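Local atomic coordinates of ABC transporter substrate-binding protein (Vibrio cholerae, PDB entry 3LKV), a protein that probably serves as the periplasmic substrate-binding component of an ABC transporter and holds a phenylalanine between its two lobes. Residues A58-V66 with T80-I91; A177-Q188 with T204-A215. All coordinates share one frame; numbering follows the deposited sequence.

Contact 1: A58-V66 with T80-I91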
# COMPACT_ATOMS: atom_id res chain seq x y z
N ALA A 58 -10.25 -19.13 3.25
CA ALA A 58 -11.22 -18.20 3.79
C ALA A 58 -11.52 -18.51 5.29
O ALA A 58 -11.59 -17.60 6.12
CB ALA A 58 -12.48 -18.24 2.97
N VAL A 59 -11.64 -19.78 5.63
CA VAL A 59 -11.93 -20.17 7.00
C VAL A 59 -10.71 -19.90 7.88
O VAL A 59 -10.82 -19.31 8.96
CB VAL A 59 -12.33 -21.65 7.05
CG1 VAL A 59 -12.35 -22.22 8.53
CG2 VAL A 59 -13.69 -21.82 6.33
N GLN A 60 -9.52 -20.22 7.39
CA GLN A 60 -8.33 -19.96 8.18
C GLN A 60 -8.06 -18.48 8.43
O GLN A 60 -7.59 -18.10 9.47
CB GLN A 60 -7.13 -20.69 7.55
CG GLN A 60 -7.31 -22.18 7.88
CD GLN A 60 -6.31 -23.11 7.26
OE1 GLN A 60 -5.85 -22.89 6.14
NE2 GLN A 60 -5.97 -24.21 7.99
N ILE A 61 -8.37 -17.66 7.43
CA ILE A 61 -8.23 -16.23 7.56
C ILE A 61 -9.18 -15.73 8.65
O ILE A 61 -8.76 -15.00 9.56
CB ILE A 61 -8.50 -15.53 6.25
CG1 ILE A 61 -7.31 -15.73 5.32
CG2 ILE A 61 -8.76 -14.05 6.45
CD1 ILE A 61 -7.66 -15.34 3.88
N ALA A 62 -10.43 -16.17 8.58
CA ALA A 62 -11.44 -15.77 9.58
C ALA A 62 -10.97 -16.12 10.98
O ALA A 62 -11.02 -15.28 11.90
CB ALA A 62 -12.85 -16.38 9.25
N ARG A 63 -10.45 -17.32 11.17
CA ARG A 63 -10.01 -17.75 12.50
C ARG A 63 -8.78 -16.95 12.98
O ARG A 63 -8.70 -16.60 14.14
CB ARG A 63 -9.66 -19.25 12.54
CG ARG A 63 -10.88 -20.13 12.16
CD ARG A 63 -10.48 -21.59 11.99
NE ARG A 63 -11.66 -22.40 11.82
CZ ARG A 63 -11.69 -23.65 11.39
NH1 ARG A 63 -10.57 -24.28 11.08
NH2 ARG A 63 -12.85 -24.27 11.26
N GLN A 64 -7.85 -16.67 12.09
CA GLN A 64 -6.64 -15.93 12.47
C GLN A 64 -7.03 -14.52 12.83
O GLN A 64 -6.60 -14.01 13.85
CB GLN A 64 -5.69 -15.84 11.28
CG GLN A 64 -4.31 -15.27 11.63
CD GLN A 64 -3.25 -15.86 10.68
OE1 GLN A 64 -3.44 -15.92 9.43
NE2 GLN A 64 -2.16 -16.35 11.25
N PHE A 65 -7.87 -13.90 11.98
CA PHE A 65 -8.27 -12.52 12.23
C PHE A 65 -9.06 -12.41 13.53
O PHE A 65 -8.84 -11.49 14.32
CB PHE A 65 -9.14 -11.95 11.10
CG PHE A 65 -8.38 -11.40 9.92
CD1 PHE A 65 -7.04 -11.07 9.99
CD2 PHE A 65 -9.04 -11.16 8.74
CE1 PHE A 65 -6.36 -10.56 8.86
CE2 PHE A 65 -8.38 -10.62 7.65
CZ PHE A 65 -7.05 -10.33 7.72
N VAL A 66 -9.99 -13.33 13.75
CA VAL A 66 -10.75 -13.26 15.01
C VAL A 66 -9.83 -13.35 16.24
O VAL A 66 -10.08 -12.72 17.21
CB VAL A 66 -11.89 -14.30 15.09
CG1 VAL A 66 -12.39 -14.41 16.56
CG2 VAL A 66 -13.00 -13.88 14.10
N THR A 80 -15.92 -15.22 1.82
CA THR A 80 -15.08 -14.75 2.93
C THR A 80 -15.99 -14.14 3.99
O THR A 80 -15.76 -14.38 5.16
CB THR A 80 -14.03 -13.76 2.43
OG1 THR A 80 -14.48 -13.19 1.19
CG2 THR A 80 -12.70 -14.51 2.13
N ALA A 81 -17.07 -13.47 3.59
CA ALA A 81 -18.03 -12.98 4.59
C ALA A 81 -18.62 -14.12 5.37
O ALA A 81 -18.72 -14.04 6.58
CB ALA A 81 -19.13 -12.12 3.97
N GLN A 82 -18.98 -15.18 4.69
CA GLN A 82 -19.56 -16.32 5.32
C GLN A 82 -18.63 -16.93 6.33
O GLN A 82 -19.08 -17.32 7.44
CB GLN A 82 -19.96 -17.38 4.29
CG GLN A 82 -21.23 -17.02 3.48
CD GLN A 82 -21.57 -18.12 2.48
OE1 GLN A 82 -20.71 -18.55 1.75
NE2 GLN A 82 -22.82 -18.53 2.41
N ALA A 83 -17.34 -17.02 5.99
CA ALA A 83 -16.39 -17.57 6.97
C ALA A 83 -16.25 -16.68 8.20
O ALA A 83 -16.02 -17.17 9.33
CB ALA A 83 -15.01 -17.77 6.31
N LEU A 84 -16.38 -15.37 8.01
CA LEU A 84 -16.29 -14.46 9.16
C LEU A 84 -17.49 -14.66 10.11
O LEU A 84 -17.32 -14.71 11.35
CB LEU A 84 -16.22 -13.03 8.70
CG LEU A 84 -14.94 -12.52 7.97
CD1 LEU A 84 -15.15 -11.13 7.57
CD2 LEU A 84 -13.68 -12.67 8.81
N VAL A 85 -18.68 -14.78 9.55
CA VAL A 85 -19.91 -14.97 10.33
C VAL A 85 -19.86 -16.25 11.15
O VAL A 85 -20.35 -16.31 12.31
CB VAL A 85 -21.17 -14.90 9.44
CG1 VAL A 85 -22.44 -15.43 10.23
CG2 VAL A 85 -21.33 -13.48 8.98
N SER A 86 -19.20 -17.26 10.60
CA SER A 86 -18.98 -18.50 11.34
C SER A 86 -17.95 -18.34 12.50
O SER A 86 -18.10 -18.90 13.60
CB SER A 86 -18.62 -19.59 10.33
OG SER A 86 -18.12 -20.67 11.07
N ALA A 87 -16.94 -17.48 12.29
CA ALA A 87 -15.80 -17.36 13.23
C ALA A 87 -16.05 -16.40 14.37
O ALA A 87 -15.36 -16.43 15.43
CB ALA A 87 -14.54 -16.94 12.45
N THR A 88 -17.02 -15.51 14.19
CA THR A 88 -17.40 -14.64 15.28
C THR A 88 -18.86 -14.22 15.27
O THR A 88 -19.39 -13.86 14.24
CB THR A 88 -16.54 -13.36 15.36
OG1 THR A 88 -16.87 -12.65 16.57
CG2 THR A 88 -16.81 -12.43 14.15
N LYS A 89 -19.47 -14.22 16.44
CA LYS A 89 -20.84 -13.72 16.64
C LYS A 89 -20.93 -12.35 17.32
O LYS A 89 -22.04 -11.89 17.59
CB LYS A 89 -21.63 -14.71 17.55
CG LYS A 89 -21.59 -16.18 17.14
CD LYS A 89 -22.15 -16.42 15.73
CE LYS A 89 -21.67 -17.81 15.19
NZ LYS A 89 -22.11 -18.02 13.80
N THR A 90 -19.80 -11.73 17.63
CA THR A 90 -19.75 -10.55 18.48
C THR A 90 -18.87 -9.43 17.92
O THR A 90 -19.11 -8.25 18.15
CB THR A 90 -19.12 -10.92 19.81
OG1 THR A 90 -17.91 -11.63 19.53
CG2 THR A 90 -20.05 -11.86 20.62
N ILE A 91 -17.77 -9.78 17.27
CA ILE A 91 -16.96 -8.74 16.60
C ILE A 91 -17.77 -8.24 15.42
O ILE A 91 -18.27 -9.01 14.63
CB ILE A 91 -15.57 -9.25 16.14
CG1 ILE A 91 -14.83 -9.89 17.35
CG2 ILE A 91 -14.79 -8.12 15.54
CD1 ILE A 91 -13.43 -10.39 16.95
O HOH W 1 -12.81 -15.06 5.73

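Contact 2: A177-Q188 with T204-A215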
# COMPACT_ATOMS: atom_id res chain seq x y z
N ALA A 177 -18.61 -24.64 -12.96
CA ALA A 177 -17.17 -24.65 -12.83
C ALA A 177 -16.89 -24.56 -11.34
O ALA A 177 -17.28 -23.60 -10.69
CB ALA A 177 -16.57 -23.44 -13.57
N LEU A 178 -16.25 -25.58 -10.79
CA LEU A 178 -16.00 -25.63 -9.36
C LEU A 178 -14.80 -24.80 -8.92
O LEU A 178 -14.63 -24.52 -7.75
CB LEU A 178 -15.77 -27.09 -8.92
CG LEU A 178 -16.94 -28.05 -9.30
CD1 LEU A 178 -16.63 -29.48 -8.84
CD2 LEU A 178 -18.28 -27.54 -8.71
N LYS A 179 -13.92 -24.48 -9.85
CA LYS A 179 -12.79 -23.65 -9.55
C LYS A 179 -12.41 -22.94 -10.83
O LYS A 179 -12.88 -23.32 -11.92
CB LYS A 179 -11.64 -24.49 -9.00
CG LYS A 179 -11.29 -25.60 -9.88
CD LYS A 179 -10.28 -26.53 -9.21
CE LYS A 179 -9.77 -27.55 -10.24
NZ LYS A 179 -10.91 -28.29 -10.93
N SER A 180 -11.62 -21.88 -10.71
CA SER A 180 -11.43 -21.01 -11.83
C SER A 180 -10.74 -21.64 -13.00
O SER A 180 -10.98 -21.23 -14.09
CB SER A 180 -10.78 -19.68 -11.43
OG SER A 180 -9.63 -19.86 -10.68
N ALA A 181 -9.96 -22.67 -12.77
CA ALA A 181 -9.28 -23.35 -13.84
C ALA A 181 -10.23 -24.19 -14.69
O ALA A 181 -9.84 -24.59 -15.73
CB ALA A 181 -8.11 -24.25 -13.29
N ASP A 182 -11.46 -24.46 -14.25
CA ASP A 182 -12.42 -25.16 -15.09
C ASP A 182 -13.29 -24.19 -15.91
O ASP A 182 -14.16 -24.65 -16.66
CB ASP A 182 -13.47 -25.96 -14.28
CG ASP A 182 -12.87 -26.88 -13.22
OD1 ASP A 182 -11.82 -27.48 -13.41
OD2 ASP A 182 -13.56 -27.03 -12.20
N VAL A 183 -13.16 -22.88 -15.71
CA VAL A 183 -14.11 -21.94 -16.33
C VAL A 183 -13.99 -21.93 -17.85
O VAL A 183 -15.00 -21.90 -18.56
CB VAL A 183 -13.95 -20.52 -15.76
CG1 VAL A 183 -14.55 -19.48 -16.71
CG2 VAL A 183 -14.59 -20.48 -14.32
N GLN A 184 -12.77 -22.02 -18.35
CA GLN A 184 -12.59 -22.01 -19.81
C GLN A 184 -13.22 -23.25 -20.50
O GLN A 184 -13.97 -23.14 -21.48
CB GLN A 184 -11.11 -21.82 -20.16
CG GLN A 184 -10.85 -21.80 -21.66
CD GLN A 184 -9.40 -21.39 -22.04
OE1 GLN A 184 -8.67 -20.85 -21.26
NE2 GLN A 184 -9.03 -21.66 -23.24
N SER A 185 -12.96 -24.43 -19.95
CA SER A 185 -13.61 -25.65 -20.44
C SER A 185 -15.15 -25.57 -20.38
O SER A 185 -15.80 -26.01 -21.29
CB SER A 185 -13.24 -26.85 -19.60
OG SER A 185 -11.89 -27.06 -19.68
N ALA A 186 -15.68 -25.13 -19.25
CA ALA A 186 -17.12 -24.94 -19.12
C ALA A 186 -17.65 -23.98 -20.20
O ALA A 186 -18.64 -24.28 -20.84
CB ALA A 186 -17.48 -24.40 -17.71
N THR A 187 -17.00 -22.85 -20.41
CA THR A 187 -17.40 -21.93 -21.47
C THR A 187 -17.38 -22.63 -22.85
O THR A 187 -18.34 -22.53 -23.63
CB THR A 187 -16.48 -20.75 -21.52
OG1 THR A 187 -16.44 -20.16 -20.21
CG2 THR A 187 -16.95 -19.70 -22.58
N GLN A 188 -16.30 -23.33 -23.13
CA GLN A 188 -16.17 -24.08 -24.38
C GLN A 188 -17.30 -25.07 -24.55
O GLN A 188 -17.84 -25.19 -25.63
CB GLN A 188 -14.85 -24.82 -24.39
CG GLN A 188 -14.60 -25.52 -25.67
CD GLN A 188 -13.43 -26.46 -25.56
OE1 GLN A 188 -13.41 -27.34 -24.69
NE2 GLN A 188 -12.45 -26.28 -26.42
N THR A 204 -15.41 -16.98 -9.21
CA THR A 204 -14.72 -17.97 -10.02
C THR A 204 -14.70 -17.54 -11.47
O THR A 204 -13.66 -17.59 -12.11
CB THR A 204 -15.43 -19.33 -9.95
OG1 THR A 204 -15.70 -19.68 -8.57
CG2 THR A 204 -14.54 -20.41 -10.61
N VAL A 205 -15.83 -17.10 -11.98
CA VAL A 205 -15.86 -16.49 -13.33
C VAL A 205 -14.96 -15.26 -13.42
O VAL A 205 -14.12 -15.19 -14.30
CB VAL A 205 -17.30 -16.12 -13.80
CG1 VAL A 205 -17.29 -15.33 -15.15
CG2 VAL A 205 -18.15 -17.40 -13.96
N ALA A 206 -15.12 -14.33 -12.48
CA ALA A 206 -14.32 -13.10 -12.48
C ALA A 206 -12.82 -13.43 -12.52
O ALA A 206 -12.08 -12.80 -13.23
CB ALA A 206 -14.66 -12.17 -11.27
N SER A 207 -12.37 -14.44 -11.82
CA SER A 207 -10.95 -14.70 -11.75
C SER A 207 -10.43 -15.45 -12.99
O SER A 207 -9.24 -15.61 -13.16
CB SER A 207 -10.65 -15.47 -10.46
OG SER A 207 -11.03 -16.84 -10.65
N ALA A 208 -11.32 -15.90 -13.85
CA ALA A 208 -10.97 -16.62 -15.05
C ALA A 208 -11.60 -15.99 -16.29
O ALA A 208 -11.78 -16.65 -17.28
CB ALA A 208 -11.41 -18.07 -14.92
N ILE A 209 -11.93 -14.71 -16.22
CA ILE A 209 -12.69 -14.07 -17.28
C ILE A 209 -11.90 -14.10 -18.61
O ILE A 209 -12.48 -14.29 -19.68
CB ILE A 209 -13.11 -12.62 -16.87
CG1 ILE A 209 -14.09 -12.00 -17.86
CG2 ILE A 209 -11.88 -11.69 -16.70
CD1 ILE A 209 -15.46 -12.60 -17.85
N GLU A 210 -10.57 -13.99 -18.54
CA GLU A 210 -9.75 -14.05 -19.76
C GLU A 210 -9.93 -15.38 -20.49
O GLU A 210 -10.05 -15.41 -21.70
CB GLU A 210 -8.26 -13.74 -19.49
CG GLU A 210 -8.07 -12.37 -18.77
CD GLU A 210 -6.77 -11.61 -19.11
OE1 GLU A 210 -6.32 -11.66 -20.29
OE2 GLU A 210 -6.24 -10.93 -18.19
N GLY A 211 -9.94 -16.48 -19.73
CA GLY A 211 -10.15 -17.79 -20.30
C GLY A 211 -11.58 -17.95 -20.84
O GLY A 211 -11.79 -18.58 -21.89
N MSE A 212 -12.55 -17.36 -20.15
CA MSE A 212 -13.91 -17.40 -20.68
C MSE A 212 -13.95 -16.71 -22.05
O MSE A 212 -14.58 -17.19 -22.97
CB MSE A 212 -14.91 -16.76 -19.73
CG MSE A 212 -16.26 -16.50 -20.33
SE MSE A 212 -17.57 -15.85 -19.02
CE MSE A 212 -18.03 -17.62 -18.23
N ILE A 213 -13.26 -15.60 -22.16
CA ILE A 213 -13.36 -14.79 -23.35
C ILE A 213 -12.59 -15.45 -24.50
O ILE A 213 -13.01 -15.38 -25.65
CB ILE A 213 -12.97 -13.30 -23.07
CG1 ILE A 213 -14.18 -12.65 -22.41
CG2 ILE A 213 -12.58 -12.55 -24.36
CD1 ILE A 213 -13.95 -11.36 -21.78
N VAL A 214 -11.52 -16.17 -24.15
CA VAL A 214 -10.76 -16.87 -25.16
C VAL A 214 -11.67 -17.93 -25.79
O VAL A 214 -11.76 -17.99 -27.00
CB VAL A 214 -9.44 -17.50 -24.61
CG1 VAL A 214 -8.84 -18.56 -25.63
CG2 VAL A 214 -8.42 -16.41 -24.33
N ALA A 215 -12.34 -18.72 -24.96
CA ALA A 215 -13.28 -19.73 -25.44
C ALA A 215 -14.46 -19.10 -26.23
O ALA A 215 -14.85 -19.64 -27.28
CB ALA A 215 -13.81 -20.62 -24.28

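Contact 1: A58-V66 with T80-I91
Ala58 faces Thr80 and Ala62 faces Leu84 where the helices of 58-66 and 80-87 run side by side, their axes 8.3 Å apart and their N-to-C directions 45° apart. Small residues permit this approach. Ala62 CB is 3.3 Å from Ala83 O and also meets the CB of Ala87. Ala83 CB in turn sits 3.4 Å from Ala58 O, so each methyl packs against backbone of the other helix. At the end near Thr80, Ala58 CB touches Thr80 CG2. Here a water donates to both Ala58 O (2.8 Å) and Thr80 O (3.1 Å), and bridges the two backbones. Leu84 starts off to one side, but its CD2 methyl reaches Ala62 CB at 3.8 Å.

Val66 closes the far end with both branches. Its CG1 is anti to the backbone N (chi1 165°) and reaches Ile91 CD1. Its CG2 lies 3.8 Å from Thr88 CB and also touches Ala87 CB. Thr88 is the first residue past the helix, and its OG1 accepts from Ile91 N at 3.1 Å with an N-H...O angle of 163°. This ST motif ties the turn that carries Ile91. The side chains of Val66, Thr88 and Ile91 all touch Leu73 of strand 72-76. Two neighbouring helices packed on a parallel sheet, joined through that strand, are characteristic of the alpha/beta lobes of periplasmic binding proteins.

Contact 2: A177-Q188 with T204-A215
Val183 has CG1 anti to its backbone N (chi1 160°), which leaves CG2 to meet Thr204 CG2 at 3.7 Å while its CB meets Ala208 CB. Thr187 is turned so that CG2 packs on Ala215 CB and OG1 lies beside the backbone N (chi1 -54°). These are neighbouring helices of the mixed-sheet alpha/beta lobe, with strand 196-199 in the connection between them. The axes of 183-188 and 209-215 are 7.9 Å apart. Ala208, at the N-cap position of helix 209-218, puts its CB 3.3 Å from Ser180 O. Thr204 CG2 packs against the backbone at Lys179 and Ser180, while its OG1 bonds to Glu151 and Asn148. Gly211 has no side chain, and the extended Gln184 lies across its backbone, with CG 3.4 Å from Gly211 O. The side chain of Met212, a selenomethionine, crosses that of Thr187 at about a right angle and also touches Val146 of strand 142-147. Before the first helix, Lys179 NZ forms a salt bridge with Asp182 OD1 at 2.8 Å. Val183 O accepts from both Thr187 N and Thr187 OG1, which reach it from opposite faces of the carbonyl plane, the hydroxyl at 2.8 Å.

Overall arrangement
Contact 1 and contact 2 belong to different lobes. The first joins two helices beside the parallel sheet, the second joins helices beside the mixed sheet. Their centres are 28 Å apart and their nearest atoms about 11 Å, so they do not touch. Each comes near the bound phenylalanine with one end. The side chain of Thr80 in contact 1 is about 7 Å from the ligand, and so is that of Val205 in contact 2. Ala206 of 204-215 touches the ligand directly. A bound zinc ion lies about 14 Å from the side chain of Ile91, and one lies about 9 Å from that of Thr187. A ligand held between two lobes is consistent with a substrate-binding protein.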